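Local coordinates for putative uncharacterized protein (Cricetid herpesvirus 2, PDB 4ZKQ) that binds chemokines and is thought to act as a herpesvirus decoy receptor that diverts host chemokine signalling, at residues Q50-I55 and G175-W180; G86-V91 and A164-K169; T207-T212 and T240-Y245; K68-L73 and L147-V152; I291-Y296 and R392-D397. All coordinates share one frame; numbering follows the deposited sequence. Where two conformers were deposited one is given.

Contact 1. Residues Q50-I55 and G175-W180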
# COMPACT_ATOMS: atom_id res chain seq x y z
N GLN A 50 8.65 11.97 9.62
CA GLN A 50 9.33 12.68 8.55
C GLN A 50 8.91 12.28 7.14
O GLN A 50 8.97 13.11 6.24
CB GLN A 50 10.84 12.52 8.70
CG GLN A 50 11.40 13.20 9.94
CD GLN A 50 12.91 13.03 10.07
OE1 GLN A 50 13.60 12.71 9.10
NE2 GLN A 50 13.42 13.22 11.28
N THR A 51 8.51 11.02 6.92
CA THR A 51 8.38 10.50 5.55
C THR A 51 7.05 9.84 5.18
O THR A 51 6.84 9.49 4.02
CB THR A 51 9.51 9.48 5.25
OG1 THR A 51 9.33 8.29 6.04
CG2 THR A 51 10.88 10.10 5.56
N CYS A 52 6.15 9.67 6.15
CA CYS A 52 4.84 9.06 5.88
C CYS A 52 3.75 10.10 5.65
O CYS A 52 3.67 11.08 6.38
CB CYS A 52 4.45 8.15 7.04
SG CYS A 52 5.48 6.65 7.20
N ASP A 53 2.90 9.85 4.66
CA ASP A 53 1.75 10.71 4.38
C ASP A 53 0.46 10.06 4.86
O ASP A 53 -0.56 10.71 5.03
CB ASP A 53 1.68 11.02 2.88
CG ASP A 53 2.91 11.75 2.39
OD1 ASP A 53 3.11 12.90 2.83
OD2 ASP A 53 3.70 11.18 1.59
N LYS A 54 0.55 8.76 5.12
CA LYS A 54 -0.59 7.99 5.58
C LYS A 54 -0.06 6.78 6.33
O LYS A 54 1.01 6.27 5.99
CB LYS A 54 -1.45 7.59 4.37
CG LYS A 54 -2.30 6.36 4.56
CD LYS A 54 -3.17 6.11 3.33
CE LYS A 54 -3.64 4.68 3.28
NZ LYS A 54 -4.71 4.48 2.26
N ILE A 55 -0.79 6.31 7.34
CA ILE A 55 -0.37 5.13 8.06
C ILE A 55 -1.55 4.23 8.44
O ILE A 55 -2.60 4.70 8.86
CB ILE A 55 0.43 5.51 9.32
CG1 ILE A 55 1.06 4.25 9.94
CG2 ILE A 55 -0.43 6.27 10.32
CD1 ILE A 55 2.16 4.57 10.93
N GLY A 175 4.24 8.64 0.68
CA GLY A 175 4.71 7.68 1.65
C GLY A 175 3.54 6.97 2.31
O GLY A 175 2.89 7.52 3.20
N VAL A 176 3.27 5.75 1.85
CA VAL A 176 2.15 4.97 2.36
C VAL A 176 2.69 3.92 3.32
O VAL A 176 3.35 2.97 2.92
CB VAL A 176 1.37 4.32 1.23
CG1 VAL A 176 0.22 3.51 1.77
CG2 VAL A 176 0.84 5.40 0.31
N CYS A 177 2.39 4.11 4.60
CA CYS A 177 3.04 3.33 5.63
C CYS A 177 2.10 2.39 6.37
O CYS A 177 0.89 2.59 6.39
CB CYS A 177 3.72 4.27 6.62
SG CYS A 177 4.94 5.30 5.78
N SER A 178 2.68 1.36 6.97
CA SER A 178 1.90 0.46 7.80
C SER A 178 2.72 0.07 9.01
O SER A 178 3.93 -0.17 8.91
CB SER A 178 1.47 -0.77 7.01
OG SER A 178 2.58 -1.46 6.49
N LEU A 179 2.06 0.02 10.16
CA LEU A 179 2.72 -0.31 11.42
C LEU A 179 2.05 -1.52 12.03
O LEU A 179 0.89 -1.45 12.44
CB LEU A 179 2.70 0.88 12.37
CG LEU A 179 3.53 0.73 13.65
CD1 LEU A 179 4.99 0.48 13.31
CD2 LEU A 179 3.39 1.99 14.49
N TRP A 180 2.79 -2.62 12.07
CA TRP A 180 2.30 -3.91 12.53
C TRP A 180 2.91 -4.19 13.89
O TRP A 180 4.11 -4.42 13.99
CB TRP A 180 2.65 -5.03 11.54
CG TRP A 180 2.26 -4.67 10.17
CD1 TRP A 180 3.02 -4.05 9.23
CD2 TRP A 180 0.98 -4.88 9.57
NE1 TRP A 180 2.30 -3.85 8.08
CE2 TRP A 180 1.04 -4.36 8.26
CE3 TRP A 180 -0.22 -5.46 10.01
CZ2 TRP A 180 -0.04 -4.40 7.39
CZ3 TRP A 180 -1.29 -5.50 9.14
CH2 TRP A 180 -1.19 -4.97 7.85

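Contact 2. Residues G86-V91 and A164-K169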
# COMPACT_ATOMS: atom_id res chain seq x y z
N GLY A 86 7.04 0.58 -6.78
CA GLY A 86 7.39 1.44 -5.67
C GLY A 86 8.58 0.86 -4.93
O GLY A 86 8.97 -0.27 -5.18
N ARG A 87 9.15 1.65 -4.02
CA ARG A 87 10.24 1.18 -3.17
C ARG A 87 9.76 1.10 -1.74
O ARG A 87 9.18 2.05 -1.21
CB ARG A 87 11.44 2.12 -3.28
CG ARG A 87 11.96 2.24 -4.72
CD ARG A 87 13.24 3.05 -4.84
NE ARG A 87 13.65 3.16 -6.23
CZ ARG A 87 14.35 2.24 -6.89
NH1 ARG A 87 14.72 1.12 -6.28
NH2 ARG A 87 14.67 2.43 -8.16
N ALA A 88 9.97 -0.06 -1.12
CA ALA A 88 9.57 -0.27 0.26
C ALA A 88 10.78 -0.40 1.16
O ALA A 88 11.79 -0.99 0.78
CB ALA A 88 8.70 -1.52 0.37
N VAL A 89 10.69 0.18 2.35
CA VAL A 89 11.63 -0.10 3.41
C VAL A 89 10.89 -0.70 4.60
O VAL A 89 9.97 -0.08 5.16
CB VAL A 89 12.41 1.15 3.86
CG1 VAL A 89 13.40 0.79 4.96
CG2 VAL A 89 13.15 1.77 2.67
N LEU A 90 11.30 -1.91 4.96
CA LEU A 90 10.87 -2.59 6.17
C LEU A 90 11.80 -2.21 7.32
O LEU A 90 13.01 -2.32 7.19
CB LEU A 90 10.87 -4.11 5.95
CG LEU A 90 10.77 -5.02 7.17
CD1 LEU A 90 9.37 -4.97 7.76
CD2 LEU A 90 11.16 -6.46 6.82
N VAL A 91 11.23 -1.75 8.43
CA VAL A 91 12.01 -1.44 9.62
C VAL A 91 11.35 -2.08 10.84
O VAL A 91 10.22 -1.74 11.18
CB VAL A 91 12.14 0.06 9.86
CG1 VAL A 91 13.03 0.36 11.06
CG2 VAL A 91 12.65 0.74 8.61
N ALA A 164 6.77 -3.97 13.29
CA ALA A 164 7.39 -3.78 11.99
C ALA A 164 6.70 -2.65 11.23
O ALA A 164 5.49 -2.66 11.02
CB ALA A 164 7.37 -5.06 11.19
N LEU A 165 7.51 -1.69 10.83
CA LEU A 165 7.10 -0.62 9.94
C LEU A 165 7.40 -0.99 8.50
O LEU A 165 8.51 -1.45 8.21
CB LEU A 165 7.82 0.68 10.30
CG LEU A 165 7.70 1.84 9.31
CD1 LEU A 165 6.29 2.40 9.28
CD2 LEU A 165 8.72 2.94 9.63
N ILE A 166 6.44 -0.78 7.62
CA ILE A 166 6.71 -0.77 6.19
C ILE A 166 6.39 0.61 5.65
O ILE A 166 5.29 1.13 5.81
CB ILE A 166 5.90 -1.84 5.44
CG1 ILE A 166 6.36 -3.23 5.89
CG2 ILE A 166 6.08 -1.68 3.93
CD1 ILE A 166 5.50 -4.35 5.40
N HIS A 167 7.41 1.21 5.04
CA HIS A 167 7.26 2.46 4.33
C HIS A 167 7.26 2.11 2.86
O HIS A 167 8.24 1.57 2.37
CB HIS A 167 8.39 3.43 4.66
CG HIS A 167 8.28 4.74 3.97
ND1 HIS A 167 8.57 4.90 2.62
CD2 HIS A 167 7.87 5.96 4.40
CE1 HIS A 167 8.36 6.16 2.27
NE2 HIS A 167 7.94 6.82 3.34
N PHE A 168 6.15 2.37 2.17
CA PHE A 168 6.06 2.16 0.73
C PHE A 168 6.02 3.50 0.00
O PHE A 168 5.05 4.26 0.12
CB PHE A 168 4.83 1.33 0.38
CG PHE A 168 4.76 0.89 -1.06
CD1 PHE A 168 5.50 -0.19 -1.51
CD2 PHE A 168 3.94 1.55 -1.95
CE1 PHE A 168 5.43 -0.59 -2.84
CE2 PHE A 168 3.86 1.15 -3.28
CZ PHE A 168 4.61 0.08 -3.72
N LYS A 169 7.09 3.81 -0.72
CA LYS A 169 7.14 5.03 -1.51
C LYS A 169 6.53 4.75 -2.87
O LYS A 169 7.13 4.05 -3.69
CB LYS A 169 8.56 5.57 -1.65
CG LYS A 169 8.56 6.97 -2.26
CD LYS A 169 9.93 7.62 -2.24
CE LYS A 169 9.80 9.12 -2.44
NZ LYS A 169 11.11 9.82 -2.43
O HOH W 1 10.41 3.51 0.97

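Contact 3. Residues T207-T212 and T240-Y245. With NAG (2-acetamido-2-deoxy-beta-D-glucopyranose), chain B.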
# COMPACT_ATOMS: atom_id res chain seq x y z
N THR A 207 3.84 -24.21 0.25
CA THR A 207 2.95 -24.00 1.38
C THR A 207 2.08 -22.80 1.08
O THR A 207 2.60 -21.72 0.78
CB THR A 207 3.75 -23.77 2.68
OG1 THR A 207 4.66 -24.86 2.87
CG2 THR A 207 2.83 -23.67 3.89
N CYS A 208 0.76 -22.98 1.13
CA CYS A 208 -0.17 -21.93 0.75
C CYS A 208 -0.82 -21.29 1.98
O CYS A 208 -1.26 -21.97 2.90
CB CYS A 208 -1.24 -22.47 -0.19
SG CYS A 208 -0.58 -23.03 -1.78
N ILE A 209 -0.86 -19.96 1.95
CA ILE A 209 -1.39 -19.16 3.06
C ILE A 209 -2.40 -18.17 2.53
O ILE A 209 -2.14 -17.48 1.53
CB ILE A 209 -0.28 -18.36 3.77
CG1 ILE A 209 0.85 -19.27 4.24
CG2 ILE A 209 -0.85 -17.57 4.96
CD1 ILE A 209 2.20 -18.70 3.91
N ALA A 210 -3.54 -18.09 3.20
CA ALA A 210 -4.53 -17.06 2.93
C ALA A 210 -4.40 -15.98 4.01
O ALA A 210 -4.43 -16.29 5.20
CB ALA A 210 -5.93 -17.64 2.91
N THR A 211 -4.23 -14.74 3.58
CA THR A 211 -4.17 -13.60 4.49
C THR A 211 -5.34 -12.69 4.18
O THR A 211 -5.45 -12.18 3.07
CB THR A 211 -2.85 -12.81 4.36
OG1 THR A 211 -1.75 -13.66 4.72
CG2 THR A 211 -2.84 -11.58 5.27
N THR A 212 -6.23 -12.50 5.15
CA THR A 212 -7.37 -11.62 4.98
C THR A 212 -7.09 -10.29 5.67
O THR A 212 -6.80 -10.26 6.87
CB THR A 212 -8.66 -12.26 5.52
OG1 THR A 212 -8.85 -13.54 4.90
CG2 THR A 212 -9.88 -11.39 5.23
N THR A 240 -1.09 -16.72 -1.05
CA THR A 240 0.35 -16.73 -1.21
C THR A 240 0.95 -18.12 -1.07
O THR A 240 0.66 -18.82 -0.10
CB THR A 240 1.02 -15.81 -0.17
OG1 THR A 240 0.37 -14.54 -0.17
CG2 THR A 240 2.49 -15.63 -0.50
N ALA A 241 1.79 -18.50 -2.03
CA ALA A 241 2.59 -19.73 -1.94
C ALA A 241 4.01 -19.43 -1.47
O ALA A 241 4.71 -18.63 -2.08
CB ALA A 241 2.63 -20.43 -3.30
N LEU A 242 4.41 -20.07 -0.38
CA LEU A 242 5.80 -20.04 0.08
C LEU A 242 6.50 -21.33 -0.29
O LEU A 242 5.88 -22.39 -0.32
CB LEU A 242 5.87 -19.85 1.59
CG LEU A 242 5.20 -18.59 2.16
CD1 LEU A 242 5.49 -18.49 3.64
CD2 LEU A 242 5.67 -17.35 1.44
N GLY A 243 7.81 -21.25 -0.53
CA GLY A 243 8.59 -22.43 -0.88
C GLY A 243 9.93 -22.08 -1.48
O GLY A 243 10.43 -20.96 -1.31
N PHE A 244 10.53 -23.04 -2.19
CA PHE A 244 11.85 -22.84 -2.78
C PHE A 244 11.81 -23.15 -4.26
O PHE A 244 11.21 -24.14 -4.68
CB PHE A 244 12.90 -23.71 -2.09
CG PHE A 244 12.86 -23.63 -0.60
CD1 PHE A 244 11.99 -24.43 0.13
CD2 PHE A 244 13.69 -22.76 0.09
CE1 PHE A 244 11.94 -24.36 1.50
CE2 PHE A 244 13.65 -22.69 1.47
CZ PHE A 244 12.78 -23.49 2.18
N TYR A 245 12.49 -22.31 -5.04
CA TYR A 245 12.62 -22.50 -6.47
C TYR A 245 13.32 -23.82 -6.73
O TYR A 245 14.30 -24.15 -6.07
CB TYR A 245 13.40 -21.35 -7.10
CG TYR A 245 13.40 -21.36 -8.61
CD1 TYR A 245 12.27 -21.00 -9.32
CD2 TYR A 245 14.53 -21.72 -9.32
CE1 TYR A 245 12.26 -21.01 -10.70
CE2 TYR A 245 14.54 -21.73 -10.70
CZ TYR A 245 13.39 -21.37 -11.38
OH TYR A 245 13.38 -21.37 -12.75
C1 NAG B . 15.35 -28.07 3.26
C2 NAG B . 15.14 -27.45 1.92
C3 NAG B . 16.07 -26.22 1.78
C4 NAG B . 16.01 -25.29 2.99
C5 NAG B . 15.99 -26.03 4.30
C6 NAG B . 15.64 -25.07 5.43
C7 NAG B . 15.08 -28.16 -0.46
C8 NAG B . 15.42 -29.16 -1.52
N2 NAG B . 15.46 -28.39 0.91
O3 NAG B . 15.68 -25.50 0.65
O4 NAG B . 17.14 -24.45 2.96
O5 NAG B . 15.03 -27.08 4.26
O6 NAG B . 15.57 -25.77 6.67
O7 NAG B . 14.47 -27.14 -0.77
O HOH W 2 -0.99 -14.71 2.27

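Contact 4. Residues K68-L73 and L147-V152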
# COMPACT_ATOMS: atom_id res chain seq x y z
N LYS A 68 9.59 -22.62 10.77
CA LYS A 68 9.90 -21.36 11.45
C LYS A 68 8.64 -20.51 11.59
O LYS A 68 7.68 -20.66 10.83
CB LYS A 68 10.95 -20.55 10.69
CG LYS A 68 12.33 -21.20 10.60
CD LYS A 68 13.31 -20.26 9.90
CE LYS A 68 14.63 -20.93 9.59
NZ LYS A 68 15.55 -20.03 8.81
N GLU A 69 8.65 -19.61 12.57
CA GLU A 69 7.57 -18.64 12.72
C GLU A 69 7.65 -17.65 11.57
O GLU A 69 8.69 -17.04 11.34
CB GLU A 69 7.67 -17.92 14.06
CG GLU A 69 7.16 -18.74 15.23
CD GLU A 69 5.71 -18.45 15.55
OE1 GLU A 69 5.46 -17.57 16.40
OE2 GLU A 69 4.82 -19.08 14.94
N THR A 70 6.55 -17.51 10.84
CA THR A 70 6.52 -16.74 9.60
C THR A 70 5.43 -15.68 9.59
O THR A 70 4.27 -15.98 9.87
CB THR A 70 6.31 -17.68 8.40
OG1 THR A 70 7.30 -18.72 8.43
CG2 THR A 70 6.39 -16.92 7.08
N ALA A 71 5.80 -14.44 9.25
CA ALA A 71 4.85 -13.35 9.05
C ALA A 71 4.87 -12.93 7.58
O ALA A 71 5.92 -12.91 6.95
CB ALA A 71 5.18 -12.18 9.94
N VAL A 72 3.69 -12.63 7.05
CA VAL A 72 3.54 -12.23 5.66
C VAL A 72 2.82 -10.90 5.63
O VAL A 72 1.63 -10.81 5.95
CB VAL A 72 2.76 -13.28 4.86
CG1 VAL A 72 2.57 -12.83 3.41
CG2 VAL A 72 3.48 -14.63 4.91
N LEU A 73 3.55 -9.85 5.25
CA LEU A 73 3.03 -8.49 5.28
C LEU A 73 2.89 -7.91 3.88
O LEU A 73 3.77 -8.06 3.04
CB LEU A 73 3.96 -7.61 6.13
CG LEU A 73 4.19 -8.08 7.55
CD1 LEU A 73 5.25 -7.25 8.21
CD2 LEU A 73 2.90 -8.03 8.36
N LEU A 147 4.93 -8.49 -1.27
CA LEU A 147 4.92 -8.91 0.12
C LEU A 147 6.30 -8.86 0.73
O LEU A 147 7.31 -8.99 0.04
CB LEU A 147 4.36 -10.32 0.24
CG LEU A 147 3.06 -10.61 -0.50
CD1 LEU A 147 2.78 -12.09 -0.44
CD2 LEU A 147 1.92 -9.80 0.09
N ALA A 148 6.33 -8.66 2.04
CA ALA A 148 7.53 -8.84 2.83
C ALA A 148 7.26 -10.02 3.73
O ALA A 148 6.18 -10.13 4.31
CB ALA A 148 7.86 -7.61 3.63
N VAL A 149 8.24 -10.92 3.84
CA VAL A 149 8.09 -12.12 4.64
C VAL A 149 9.19 -12.14 5.67
O VAL A 149 10.36 -11.93 5.34
CB VAL A 149 8.14 -13.39 3.76
CG1 VAL A 149 7.90 -14.63 4.61
CG2 VAL A 149 7.10 -13.31 2.67
N LEU A 150 8.82 -12.34 6.92
CA LEU A 150 9.77 -12.44 8.01
C LEU A 150 9.76 -13.85 8.56
O LEU A 150 8.70 -14.45 8.68
CB LEU A 150 9.45 -11.44 9.12
CG LEU A 150 9.51 -9.96 8.74
CD1 LEU A 150 8.19 -9.52 8.15
CD2 LEU A 150 9.86 -9.14 9.96
N ARG A 151 10.94 -14.37 8.87
CA ARG A 151 11.07 -15.71 9.41
C ARG A 151 12.03 -15.74 10.58
O ARG A 151 13.09 -15.11 10.55
CB ARG A 151 11.50 -16.69 8.32
CG ARG A 151 10.34 -17.13 7.44
CD ARG A 151 10.75 -17.98 6.27
NE ARG A 151 11.32 -19.26 6.66
CZ ARG A 151 10.62 -20.33 7.01
NH1 ARG A 151 9.29 -20.29 7.03
NH2 ARG A 151 11.25 -21.45 7.34
N VAL A 152 11.64 -16.45 11.63
CA VAL A 152 12.43 -16.53 12.85
C VAL A 152 12.12 -17.88 13.52
O VAL A 152 10.99 -18.37 13.44
CB VAL A 152 12.13 -15.33 13.78
CG1 VAL A 152 10.68 -15.36 14.28
CG2 VAL A 152 13.10 -15.26 14.93
O HOH W 3 15.20 -17.38 9.58
O HOH W 4 14.08 -19.74 6.45

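Contact 5. Residues I291-Y296 and R392-D397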
# COMPACT_ATOMS: atom_id res chain seq x y z
N ILE A 291 -9.02 17.49 -20.45
CA ILE A 291 -10.36 17.12 -20.02
C ILE A 291 -10.51 17.48 -18.55
O ILE A 291 -9.62 17.19 -17.75
CB ILE A 291 -10.64 15.61 -20.19
CG1 ILE A 291 -10.18 15.12 -21.57
CG2 ILE A 291 -12.13 15.33 -19.98
CD1 ILE A 291 -10.21 13.61 -21.71
N SER A 292 -11.64 18.09 -18.20
CA SER A 292 -11.93 18.45 -16.82
C SER A 292 -13.15 17.71 -16.30
O SER A 292 -14.20 17.68 -16.95
CB SER A 292 -12.13 19.96 -16.70
OG SER A 292 -10.98 20.65 -17.14
N TYR A 293 -13.00 17.10 -15.13
CA TYR A 293 -14.09 16.42 -14.45
C TYR A 293 -14.38 17.11 -13.14
O TYR A 293 -13.46 17.51 -12.43
CB TYR A 293 -13.75 14.96 -14.19
CG TYR A 293 -13.28 14.17 -15.39
CD1 TYR A 293 -14.20 13.63 -16.29
CD2 TYR A 293 -11.94 13.93 -15.61
CE1 TYR A 293 -13.78 12.90 -17.37
CE2 TYR A 293 -11.51 13.20 -16.69
CZ TYR A 293 -12.43 12.68 -17.57
OH TYR A 293 -12.01 11.95 -18.65
N THR A 294 -15.66 17.24 -12.80
CA THR A 294 -16.05 17.76 -11.51
C THR A 294 -17.05 16.85 -10.84
O THR A 294 -17.79 16.11 -11.50
CB THR A 294 -16.64 19.19 -11.62
OG1 THR A 294 -17.89 19.13 -12.31
CG2 THR A 294 -15.69 20.10 -12.36
N PHE A 295 -17.05 16.88 -9.51
CA PHE A 295 -18.01 16.11 -8.73
C PHE A 295 -18.14 16.74 -7.35
O PHE A 295 -17.24 17.43 -6.88
CB PHE A 295 -17.58 14.65 -8.61
CG PHE A 295 -16.20 14.46 -8.02
CD1 PHE A 295 -16.03 14.36 -6.65
CD2 PHE A 295 -15.09 14.36 -8.83
CE1 PHE A 295 -14.77 14.18 -6.11
CE2 PHE A 295 -13.83 14.19 -8.30
CZ PHE A 295 -13.67 14.10 -6.94
N TYR A 296 -19.28 16.49 -6.73
CA TYR A 296 -19.53 16.89 -5.35
C TYR A 296 -19.08 15.78 -4.41
O TYR A 296 -19.19 14.59 -4.74
CB TYR A 296 -21.02 17.20 -5.15
CG TYR A 296 -21.49 17.15 -3.71
CD1 TYR A 296 -21.91 15.95 -3.13
CD2 TYR A 296 -21.53 18.30 -2.93
CE1 TYR A 296 -22.34 15.90 -1.82
CE2 TYR A 296 -21.97 18.26 -1.61
CZ TYR A 296 -22.37 17.05 -1.07
OH TYR A 296 -22.81 17.00 0.24
N ARG A 392 -12.53 6.95 -7.89
CA ARG A 392 -13.23 7.36 -9.10
C ARG A 392 -12.43 6.97 -10.33
O ARG A 392 -11.29 7.40 -10.50
CB ARG A 392 -13.49 8.86 -9.09
CG ARG A 392 -14.40 9.28 -7.96
CD ARG A 392 -14.74 10.75 -7.98
NE ARG A 392 -15.41 11.14 -6.74
CZ ARG A 392 -16.73 11.15 -6.55
NH1 ARG A 392 -17.56 10.80 -7.52
NH2 ARG A 392 -17.21 11.52 -5.38
N GLU A 393 -13.03 6.13 -11.16
CA GLU A 393 -12.42 5.71 -12.41
C GLU A 393 -12.90 6.62 -13.53
O GLU A 393 -14.07 7.00 -13.57
CB GLU A 393 -12.76 4.25 -12.73
CG GLU A 393 -12.16 3.25 -11.74
CD GLU A 393 -12.51 1.81 -12.04
OE1 GLU A 393 -12.89 1.50 -13.19
OE2 GLU A 393 -12.39 0.97 -11.12
N TYR A 394 -11.97 6.97 -14.42
CA TYR A 394 -12.28 7.77 -15.59
C TYR A 394 -11.77 7.07 -16.84
O TYR A 394 -10.61 6.65 -16.89
CB TYR A 394 -11.67 9.17 -15.48
CG TYR A 394 -12.23 9.98 -14.33
CD1 TYR A 394 -13.35 10.77 -14.51
CD2 TYR A 394 -11.64 9.94 -13.07
CE1 TYR A 394 -13.87 11.50 -13.48
CE2 TYR A 394 -12.15 10.68 -12.03
CZ TYR A 394 -13.27 11.46 -12.24
OH TYR A 394 -13.82 12.20 -11.23
N TYR A 395 -12.66 6.92 -17.82
CA TYR A 395 -12.34 6.27 -19.08
C TYR A 395 -12.25 7.35 -20.15
O TYR A 395 -13.23 8.04 -20.44
CB TYR A 395 -13.39 5.22 -19.44
CG TYR A 395 -13.72 4.32 -18.27
CD1 TYR A 395 -12.72 3.68 -17.56
CD2 TYR A 395 -15.03 4.13 -17.86
CE1 TYR A 395 -13.01 2.87 -16.48
CE2 TYR A 395 -15.33 3.32 -16.78
CZ TYR A 395 -14.32 2.70 -16.10
OH TYR A 395 -14.60 1.89 -15.02
N LEU A 396 -11.05 7.52 -20.69
CA LEU A 396 -10.76 8.58 -21.65
C LEU A 396 -10.86 8.08 -23.08
O LEU A 396 -10.68 6.89 -23.34
CB LEU A 396 -9.35 9.13 -21.41
CG LEU A 396 -9.12 10.11 -20.26
CD1 LEU A 396 -9.43 9.49 -18.92
CD2 LEU A 396 -7.67 10.61 -20.30
N ASP A 397 -11.16 8.99 -24.00
CA ASP A 397 -11.03 8.72 -25.43
C ASP A 397 -9.98 9.66 -26.02
O ASP A 397 -9.90 9.83 -27.24
CB ASP A 397 -12.38 8.87 -26.15
CG ASP A 397 -13.08 10.17 -25.83
OD1 ASP A 397 -12.44 11.08 -25.25
OD2 ASP A 397 -14.28 10.29 -26.16
O HOH W 5 -13.76 10.88 -20.42
O HOH W 6 -16.69 13.05 -12.25
O HOH W 7 -20.25 11.85 -4.36

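Contact 1. Residues Q50-I55 and G175-W180
C52 and C177 form a disulfide at the point where helix 44-51 gives way to a parallel strand pairing within a mixed sheet, K54 lying beside V176 and I55 beside C177. Each SG is anti to its own carbonyl carbon, and the bridge closes with chi3 at -93°. The D53 side chain supplies a second tie and can be followed outward. Its CB lies 3.7 Å from G175 O; CG stands 3.8 Å from G175 N; at the tip, OD2 uses its anti lone pair to accept G175 N-H at 2.8 Å in a nearly straight bond (175°). The other oxygen, OD1, is engaged by a salt bridge to R29. G175 O is gripped twice, by D53 N at 2.7 Å, in the carbonyl plane, and by K54 N at 3.3 Å, nearly in line with the C=O bond. On the face shared with V176, the K54 amine makes salt bridges to E384 and D78. Beyond the bridge, I55 and L179 run side by side in the same direction, I55 CD1 resting 4.0 Å from L179 CB.

Contact 2. Residues G86-V91 and A164-K169
Residues R87 to V91 pair antiparallel with L165 to K169, the short segments 4.6 Å apart at closest approach and their directions 165° apart, in the interior of the seven-stranded mixed sheet. R87-K169, V89-H167 and V91-L165 are hydrogen-bonded pairs, each with two N-H to O bonds; A88-F168 and L90-I166 are the non-hydrogen-bonded pairs between them. On the face of A88, L90, I166 and F168, the contacts are apolar. F168 has CG anti to its backbone N (chi1 -172°), and its ring meets A88 CB at the edge, with CD1 3.9 Å from that methyl; farther along, F168 CZ is 3.7 Å from G86 CA. L90 CD1 touches both I166 CG1 at 3.9 Å and A164 CB at 4.0 Å. V91 and L165 occupy the other face, where helix 44-51 covers them. H167 belongs there too: NE2 is hydrogen-bonded to T51 O at the helix end, while ND1 holds a water at 2.8 Å that donates to R87 O.

Contact 3. Residues T207-T212 and T240-Y245
Residues T207 to I209 and T240 to L242 form an antiparallel ladder between the long strands 206-223 and 233-244, the second of which runs on to a bound N-acetylglucosamine. T207-L242 and I209-T240 are hydrogen-bonded pairs, with C208-A241 the non-hydrogen-bonded pair between them, and the short segments run 149° apart. C208 SG lies 4.4 Å from A241 CB across the ladder and is disulfide-bonded to C197, just past strand 190-195, which pairs with the other side of strand 206-223. Strands 190-195, 206-223, 233-244 and 260-263 lie side by side, antiparallel, in one large sheet, and the disulfide ties the first to the second. On the opposite face, the I209 and L242 side chains meet obliquely. I209 CD1 comes within 3.3 Å of L242 CD1, tighter than usual for two methyls, and the torsion that places this CD1 (chi2 134°) lies away from a staggered value, so its exact position is doubtful. Near the far end of the pairing, one water joins three oxygens: it donates to I209 O at 3.1 Å, and it is hydrogen-bonded to T211 OG1 and to T240 OG1, each at 2.8 Å. T207 OG1 is hydrogen-bonded to N205 O. Past the ladder, strand 233-244 carries F244 to the sugar, whose O3 stands over the centre of the phenyl ring, 3.4 Å from F244 CD2; sugar atom C4 approaches F244 CZ at 3.8 Å.

Contact 4. Residues K68-L73 and L147-V152
K68 lies over one face of the R151 guanidinium, the two side chains crossing at about a right angle, with K68 CG 3.4 Å from R151 NH2. The arginine chain bends at chi3 (64°), which turns NE toward a water shared with the lysine: that water accepts from R151 NE and from K68 NZ, each at 2.8 Å. Sharing it probably eases the repulsion between two like charges whose NZ and NH2 atoms are 4.8 Å apart. T70 OG1 donates to K68 O from above the carbonyl plane, and T70 CG2 touches V149 CG1 at 3.7 Å. On the face of the sheet that carries A71, L73 and L150, L73 CD1 meets L150 CD1 at 3.7 Å. In the next shell, L65 O and L66 O accept from R151 NH1 and NH2 and fix the flat group. Six backbone hydrogen bonds unite the antiparallel strands, the middle pair of a four-stranded sheet with 63-65 and 108-111 at its edges; strand 233-244 packs on T70 and L147, and strand 132-143 on A148 and L150.

Contact 5. Residues I291-Y296 and R392-D397
Y293 and Y394 meet in a face-to-face packing of two beta sheets, a sandwich-like contact of side chains between strands 290-296 and 388-395, whose short segment axes come no closer than 10.5 Å. The tyrosines slide past each other in opposite directions; their rings are inclined at 35°, yet Y394 CD1 stands over the centre of the Y293 ring, and Y394 CE1 is 3.3 Å from Y293 CG. Next to them, with CG between backbone N and carbonyl carbon (chi1 57°), F295 presents one ring face to R392. The R392 guanidinium stacks on this ring with its plane tilted by 23°, a cation-pi contact in which CZ lies 3.7 Å from the F295 ring centroid. R392 CD adds a CH-pi contact over the same ring. A salt bridge to E390 and a second cation-pi contact with Y222 also engage the arginine. At the opposite end, I291 CD1 packs against L396 CG at 3.9 Å. Waters bridge the layers as well: one joins Y293 OH to Y395 O, and another accepts from R392 NH2 at 3.2 Å and donates to Y296 O.

The five contacts illustrate how an almost all-beta chain is assembled from stacked sheets. Contacts 1 and 2, their centres 8 Å apart, share one mixed sheet in which strands 161-169 and 175-181 are neighbours; W180 O and A164 N probably hydrogen-bond between them. Contact 4 lies in a second sheet that faces the first through L73, which touches I166 and W180. Along the chain, contacts 2 and 4 both lie between the segments of contact 1 and alternate with each other; contacts 3 and 5 follow in series. L242 and T240 of contact 3 pack on contact 4. Contact 5 is about 38 Å from contact 3, centre to centre, yet strands 206-223 and 388-395 pair, so one large sheet spans the distance between these regions, on opposite sides of the chain's centre.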